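Local coordinates for DNA damage response protein Rtt109, putative (PDB 5ZB9) that probably acetylates lysines of histone H3, using acetyl-CoA as the acetyl donor, in DNA replication, nucleosome assembly and the response to DNA damage, at residues A[239-244]-A[253-258]; A[246-251]-A[331-336]. All blocks are in the same frame, centred on the assembly; numbering follows the deposited sequence.

Contact 1. Residues A[239-244]-A[253-258]; sequences YPLHQL and RCLVPR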
loop_
_atom_site.group_PDB
_atom_site.type_symbol
_atom_site.label_atom_id
_atom_site.label_comp_id
_atom_site.label_asym_id
_atom_site.label_seq_id
_atom_site.Cartn_x
_atom_site.Cartn_y
_atom_site.Cartn_z
ATOM N N TYR A 239 11.197 -11.619 -4.152
ATOM C CA TYR A 239 10.595 -10.569 -4.954
ATOM C C TYR A 239 9.981 -11.172 -6.219
ATOM O O TYR A 239 10.672 -11.832 -6.991
ATOM C CB TYR A 239 11.645 -9.518 -5.302
ATOM C CG TYR A 239 11.166 -8.426 -6.235
ATOM C CD1 TYR A 239 10.182 -7.532 -5.841
ATOM C CD2 TYR A 239 11.725 -8.270 -7.495
ATOM C CE1 TYR A 239 9.757 -6.529 -6.685
ATOM C CE2 TYR A 239 11.306 -7.268 -8.344
ATOM C CZ TYR A 239 10.324 -6.402 -7.936
ATOM O OH TYR A 239 9.898 -5.407 -8.780
ATOM N N PRO A 240 8.677 -10.946 -6.431
ATOM C CA PRO A 240 7.924 -11.587 -7.518
ATOM C C PRO A 240 8.244 -10.983 -8.881
ATOM O O PRO A 240 7.335 -10.504 -9.560
ATOM C CB PRO A 240 6.469 -11.315 -7.132
ATOM C CG PRO A 240 6.540 -9.972 -6.453
ATOM C CD PRO A 240 7.840 -9.997 -5.673
ATOM N N LEU A 241 9.520 -11.020 -9.259
ATOM C CA LEU A 241 10.031 -10.380 -10.473
ATOM C C LEU A 241 9.268 -10.710 -11.759
ATOM O O LEU A 241 8.905 -9.815 -12.516
ATOM C CB LEU A 241 11.499 -10.754 -10.659
ATOM C CG LEU A 241 12.137 -10.325 -11.978
ATOM C CD1 LEU A 241 12.176 -8.801 -12.107
ATOM C CD2 LEU A 241 13.519 -10.919 -12.076
ATOM N N HIS A 242 9.023 -11.991 -12.002
ATOM C CA HIS A 242 8.425 -12.411 -13.260
ATOM C C HIS A 242 6.951 -12.058 -13.382
ATOM O O HIS A 242 6.416 -12.033 -14.487
ATOM C CB HIS A 242 8.641 -13.911 -13.458
ATOM C CG HIS A 242 10.082 -14.264 -13.648
ATOM N ND1 HIS A 242 10.903 -14.636 -12.603
ATOM C CD2 HIS A 242 10.868 -14.231 -14.749
ATOM C CE1 HIS A 242 12.125 -14.849 -13.060
ATOM N NE2 HIS A 242 12.131 -14.607 -14.358
ATOM N N GLN A 243 6.299 -11.755 -12.263
ATOM C CA GLN A 243 4.898 -11.337 -12.313
ATOM C C GLN A 243 4.764 -9.829 -12.509
ATOM O O GLN A 243 3.747 -9.344 -12.995
ATOM C CB GLN A 243 4.162 -11.763 -11.048
ATOM C CG GLN A 243 4.130 -13.263 -10.818
ATOM C CD GLN A 243 3.107 -13.658 -9.770
ATOM O OE1 GLN A 243 1.898 -13.605 -10.016
ATOM N NE2 GLN A 243 3.583 -14.050 -8.590
ATOM N N LEU A 244 5.805 -9.096 -12.138
ATOM C CA LEU A 244 5.791 -7.641 -12.203
ATOM C C LEU A 244 6.486 -7.091 -13.444
ATOM O O LEU A 244 6.150 -6.008 -13.915
ATOM C CB LEU A 244 6.463 -7.066 -10.959
ATOM C CG LEU A 244 5.584 -6.647 -9.787
ATOM C CD1 LEU A 244 4.475 -7.658 -9.535
ATOM C CD2 LEU A 244 6.455 -6.458 -8.552
ATOM N N ARG A 253 17.799 -1.404 -12.833
ATOM C CA ARG A 253 17.104 -0.145 -12.571
ATOM C C ARG A 253 15.674 -0.126 -13.108
ATOM O O ARG A 253 14.892 0.757 -12.761
ATOM C CB ARG A 253 17.889 1.035 -13.159
ATOM C CG ARG A 253 17.934 1.091 -14.684
ATOM C CD ARG A 253 18.657 2.346 -15.155
ATOM N NE ARG A 253 18.097 3.530 -14.523
ATOM C CZ ARG A 253 17.101 4.239 -15.037
ATOM N NH1 ARG A 253 16.575 3.890 -16.206
ATOM N NH2 ARG A 253 16.634 5.299 -14.385
ATOM N N CYS A 254 15.341 -1.094 -13.957
ATOM C CA CYS A 254 14.015 -1.171 -14.568
ATOM C C CYS A 254 13.113 -2.178 -13.869
ATOM O O CYS A 254 11.921 -2.259 -14.162
ATOM C CB CYS A 254 14.124 -1.558 -16.049
ATOM S SG CYS A 254 15.253 -0.557 -17.039
ATOM N N LEU A 255 13.688 -2.951 -12.956
ATOM C CA LEU A 255 13.003 -4.107 -12.402
ATOM C C LEU A 255 12.369 -3.849 -11.034
ATOM O O LEU A 255 11.660 -4.702 -10.520
ATOM C CB LEU A 255 13.979 -5.278 -12.310
ATOM C CG LEU A 255 14.663 -5.613 -13.640
ATOM C CD1 LEU A 255 15.554 -6.843 -13.510
ATOM C CD2 LEU A 255 13.633 -5.797 -14.750
ATOM N N VAL A 256 12.628 -2.675 -10.458
ATOM C CA VAL A 256 12.127 -2.316 -9.125
ATOM C C VAL A 256 11.168 -1.122 -9.174
ATOM O O VAL A 256 11.464 -0.118 -9.811
ATOM C CB VAL A 256 13.290 -1.978 -8.181
ATOM C CG1 VAL A 256 12.780 -1.694 -6.783
ATOM C CG2 VAL A 256 14.299 -3.110 -8.165
ATOM N N PRO A 257 10.012 -1.221 -8.503
ATOM C CA PRO A 257 9.062 -0.106 -8.616
ATOM C C PRO A 257 9.466 1.105 -7.775
ATOM O O PRO A 257 10.016 0.945 -6.692
ATOM C CB PRO A 257 7.753 -0.716 -8.112
ATOM C CG PRO A 257 8.186 -1.780 -7.159
ATOM C CD PRO A 257 9.480 -2.328 -7.687
ATOM N N ARG A 258 9.186 2.304 -8.271
ATOM C CA ARG A 258 9.597 3.529 -7.592
ATOM C C ARG A 258 8.420 4.273 -6.951
ATOM O O ARG A 258 7.712 5.024 -7.612
ATOM C CB ARG A 258 10.337 4.435 -8.579
ATOM C CG ARG A 258 11.639 3.816 -9.085
ATOM C CD ARG A 258 12.013 4.272 -10.485
ATOM N NE ARG A 258 13.223 3.604 -10.969
ATOM C CZ ARG A 258 14.444 4.128 -10.902
ATOM N NH1 ARG A 258 14.629 5.333 -10.377
ATOM N NH2 ARG A 258 15.484 3.444 -11.359
#
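Tyr239 and Leu255 are joined by a side-chain-to-backbone hydrogen bond: the phenol OH of Tyr239 donates to the carbonyl O of Leu255 over 2.6 Å. The donor lies in the carbonyl plane, with a C=O...OH angle of 151°, and the acceptor sits at the edge of the tyrosine ring, near its plane. Tyr239 CG stands anti to the backbone N (chi1 175°), on the side of 253-258.

Apolar packing flanks this bond. Pro257 meets the tyrosine tip to tip, its CD 3.3 Å from Tyr239 OH and 4.2 Å from Tyr239 CZ. Separately, the side chains of Leu241 and Leu255 cross obliquely, Leu241 CD1 lying 4.0 Å from Leu255 CB and nearly as close to Leu255 CD1.

Within 253-258, Arg258 NH2 bonds Arg253 O almost straight (172°), on a lone pair of the carbonyl and in the guanidinium plane, which links the two ends of the segment; both arginines also form salt bridges with Asp272.

Pro240, centre of an inverse gamma turn, is the N-cap of helix 241-244. Helix 297-304 packs on the contact through Leu297, which touches Tyr239, Leu241 and Val256, while strand 317-324 presents Trp320 edge-to-face to Tyr239 and strand 202-208 adds Ile208.

Contact 2. Residues A[246-251]-A[331-336]; sequences DNPNAP and SVQMTS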
loop_
_atom_site.group_PDB
_atom_site.type_symbol
_atom_site.label_atom_id
_atom_site.label_comp_id
_atom_site.label_asym_id
_atom_site.label_seq_id
_atom_site.Cartn_x
_atom_site.Cartn_y
_atom_site.Cartn_z
ATOM N N ASP A 246 8.017 -7.696 -17.458
ATOM C CA ASP A 246 7.932 -8.452 -18.703
ATOM C C ASP A 246 9.300 -8.929 -19.177
ATOM O O ASP A 246 9.418 -9.978 -19.808
ATOM C CB ASP A 246 7.276 -7.606 -19.790
ATOM C CG ASP A 246 8.028 -6.310 -20.047
ATOM O OD1 ASP A 246 7.818 -5.333 -19.287
ATOM O OD2 ASP A 246 8.831 -6.269 -21.010
ATOM N N ASN A 247 10.332 -8.149 -18.871
ATOM C CA ASN A 247 11.688 -8.484 -19.267
ATOM C C ASN A 247 12.614 -8.550 -18.064
ATOM O O ASN A 247 13.219 -7.553 -17.680
ATOM C CB ASN A 247 12.213 -7.466 -20.281
ATOM C CG ASN A 247 13.627 -7.777 -20.751
ATOM O OD1 ASN A 247 14.170 -8.857 -20.491
ATOM N ND2 ASN A 247 14.230 -6.822 -21.451
ATOM N N PRO A 248 12.737 -9.742 -17.473
ATOM C CA PRO A 248 13.583 -9.998 -16.301
ATOM C C PRO A 248 15.071 -9.858 -16.609
ATOM O O PRO A 248 15.907 -9.984 -15.705
ATOM C CB PRO A 248 13.246 -11.446 -15.933
ATOM C CG PRO A 248 11.936 -11.712 -16.598
ATOM C CD PRO A 248 11.957 -10.927 -17.856
ATOM N N ASN A 249 15.395 -9.610 -17.876
ATOM C CA ASN A 249 16.784 -9.468 -18.293
ATOM C C ASN A 249 17.156 -8.017 -18.558
ATOM O O ASN A 249 18.313 -7.713 -18.847
ATOM C CB ASN A 249 17.062 -10.316 -19.535
ATOM C CG ASN A 249 17.320 -11.775 -19.201
ATOM O OD1 ASN A 249 16.935 -12.259 -18.135
ATOM N ND2 ASN A 249 17.981 -12.483 -20.111
ATOM N N ALA A 250 16.173 -7.126 -18.451
ATOM C CA ALA A 250 16.418 -5.690 -18.543
ATOM C C ALA A 250 17.344 -5.248 -17.400
ATOM O O ALA A 250 17.535 -5.996 -16.438
ATOM C CB ALA A 250 15.099 -4.934 -18.510
ATOM N N PRO A 251 17.952 -4.050 -17.505
ATOM C CA PRO A 251 18.847 -3.618 -16.419
ATOM C C PRO A 251 18.111 -3.500 -15.083
ATOM O O PRO A 251 16.929 -3.149 -15.075
ATOM C CB PRO A 251 19.340 -2.248 -16.887
ATOM C CG PRO A 251 19.106 -2.235 -18.352
ATOM C CD PRO A 251 17.888 -3.057 -18.589
ATOM N N SER A 331 2.199 -18.266 -13.301
ATOM C CA SER A 331 3.246 -18.675 -14.240
ATOM C C SER A 331 3.234 -17.811 -15.507
ATOM O O SER A 331 4.221 -17.761 -16.248
ATOM C CB SER A 331 3.092 -20.157 -14.609
ATOM O OG SER A 331 2.051 -20.355 -15.553
ATOM N N VAL A 332 2.110 -17.141 -15.754
ATOM C CA VAL A 332 1.996 -16.212 -16.871
ATOM C C VAL A 332 2.808 -14.952 -16.591
ATOM O O VAL A 332 2.459 -14.165 -15.713
ATOM C CB VAL A 332 0.526 -15.819 -17.148
ATOM C CG1 VAL A 332 0.447 -14.830 -18.302
ATOM C CG2 VAL A 332 -0.313 -17.054 -17.440
ATOM N N GLN A 333 3.892 -14.766 -17.338
ATOM C CA GLN A 333 4.768 -13.612 -17.147
ATOM C C GLN A 333 4.047 -12.309 -17.493
ATOM O O GLN A 333 3.183 -12.282 -18.372
ATOM C CB GLN A 333 6.045 -13.758 -17.989
ATOM C CG GLN A 333 7.042 -12.614 -17.810
ATOM C CD GLN A 333 8.461 -12.990 -18.203
ATOM O OE1 GLN A 333 9.283 -13.336 -17.348
ATOM N NE2 GLN A 333 8.759 -12.913 -19.499
ATOM N N MET A 334 4.392 -11.243 -16.772
ATOM C CA MET A 334 3.896 -9.898 -17.053
ATOM C C MET A 334 4.181 -9.512 -18.508
ATOM O O MET A 334 5.195 -9.922 -19.075
ATOM C CB MET A 334 4.538 -8.892 -16.084
ATOM C CG MET A 334 4.207 -7.416 -16.336
ATOM S SD MET A 334 2.444 -7.004 -16.334
ATOM C CE MET A 334 1.982 -7.274 -14.625
ATOM N N THR A 335 3.276 -8.748 -19.118
ATOM C CA THR A 335 3.480 -8.290 -20.490
ATOM C C THR A 335 3.691 -6.769 -20.540
ATOM O O THR A 335 3.218 -6.032 -19.674
ATOM C CB THR A 335 2.297 -8.697 -21.413
ATOM O OG1 THR A 335 1.088 -8.066 -20.975
ATOM C CG2 THR A 335 2.103 -10.210 -21.404
ATOM N N SER A 336 4.417 -6.318 -21.560
ATOM C CA SER A 336 4.797 -4.914 -21.709
ATOM C C SER A 336 3.748 -4.079 -22.464
ATOM O O SER A 336 3.164 -4.540 -23.448
ATOM C CB SER A 336 6.151 -4.827 -22.427
ATOM O OG SER A 336 6.535 -3.487 -22.679
#
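Two irregular loops meet at the protein surface, where Asp246 and Pro248, at the start of a turn-containing loop, lie against Gln333, Met334 and Ser336. Asp246 carries much of the contact. Its CA approaches Met334 O at 3.1 Å in a CA-H...O contact with an angle of 133° at the hydrogen, and the CA atoms of Asp246 and Met334 are 4.6 Å apart, a close approach at this one point with no hydrogen bond between the segments.

Asp246 CG takes the crowded position between its own N and carbonyl carbon (chi1 58°). The carboxylate rests against the methylene of Ser336, with Asp246 OD2 3.4 Å from Ser336 CB. The stronger partner of this carboxylate is Arg338, which forms a salt bridge with OD1; the backbone N of Arg338 also binds Ser336 OG, so one residue just beyond 331-336 ties both side chains.

Gln333 leaves its backbone with CG anti to N (chi1 -178°) and continues extended, bringing its amide to the other loop. There its OE1 meets Pro248 tip to tip, 3.2 Å from Pro248 CG. NE2 comes 3.0 Å from Asp246 O, but the angle is too poor for a hydrogen bond. Met334 contributes CB and CG beside Asp246 N, then bends at chi2 and chi3 to lead its end away, with His85 among its neighbours.

The loop 246-251 is shaped from within. Ala250 N bonds Asn247 O at 3.1 Å, while Asn247 OD1 accepts from Asn249 N at 3.0 Å, the donor standing above the side-chain carbonyl plane. The first bond closes a type I beta turn from Asn247 to Ala250; the second makes an Asx turn at its first residue.

In the fold
Contacts 1 and 2 lie about 9 Å apart between centres, on the same side of the chain's centre, and their segments alternate along the sequence: 239-244, 246-251, 253-258, then 331-336 after strand 317-324. Helix 241-244 is the common element. The backbone O of His242 lies 3.2 Å from Met334 N, a probable hydrogen bond, and the His242 ring packs against Pro248 and Gln333. The more buried contact 1 brings the chain after helix 241-244 back against it, with helix 297-304 packed on both segments, whereas contact 2 sets the intervening turn against a surface loop about 80 residues further along the chain. Both are structural packing within the histone acetylation family region, away from the known CoA-binding residues.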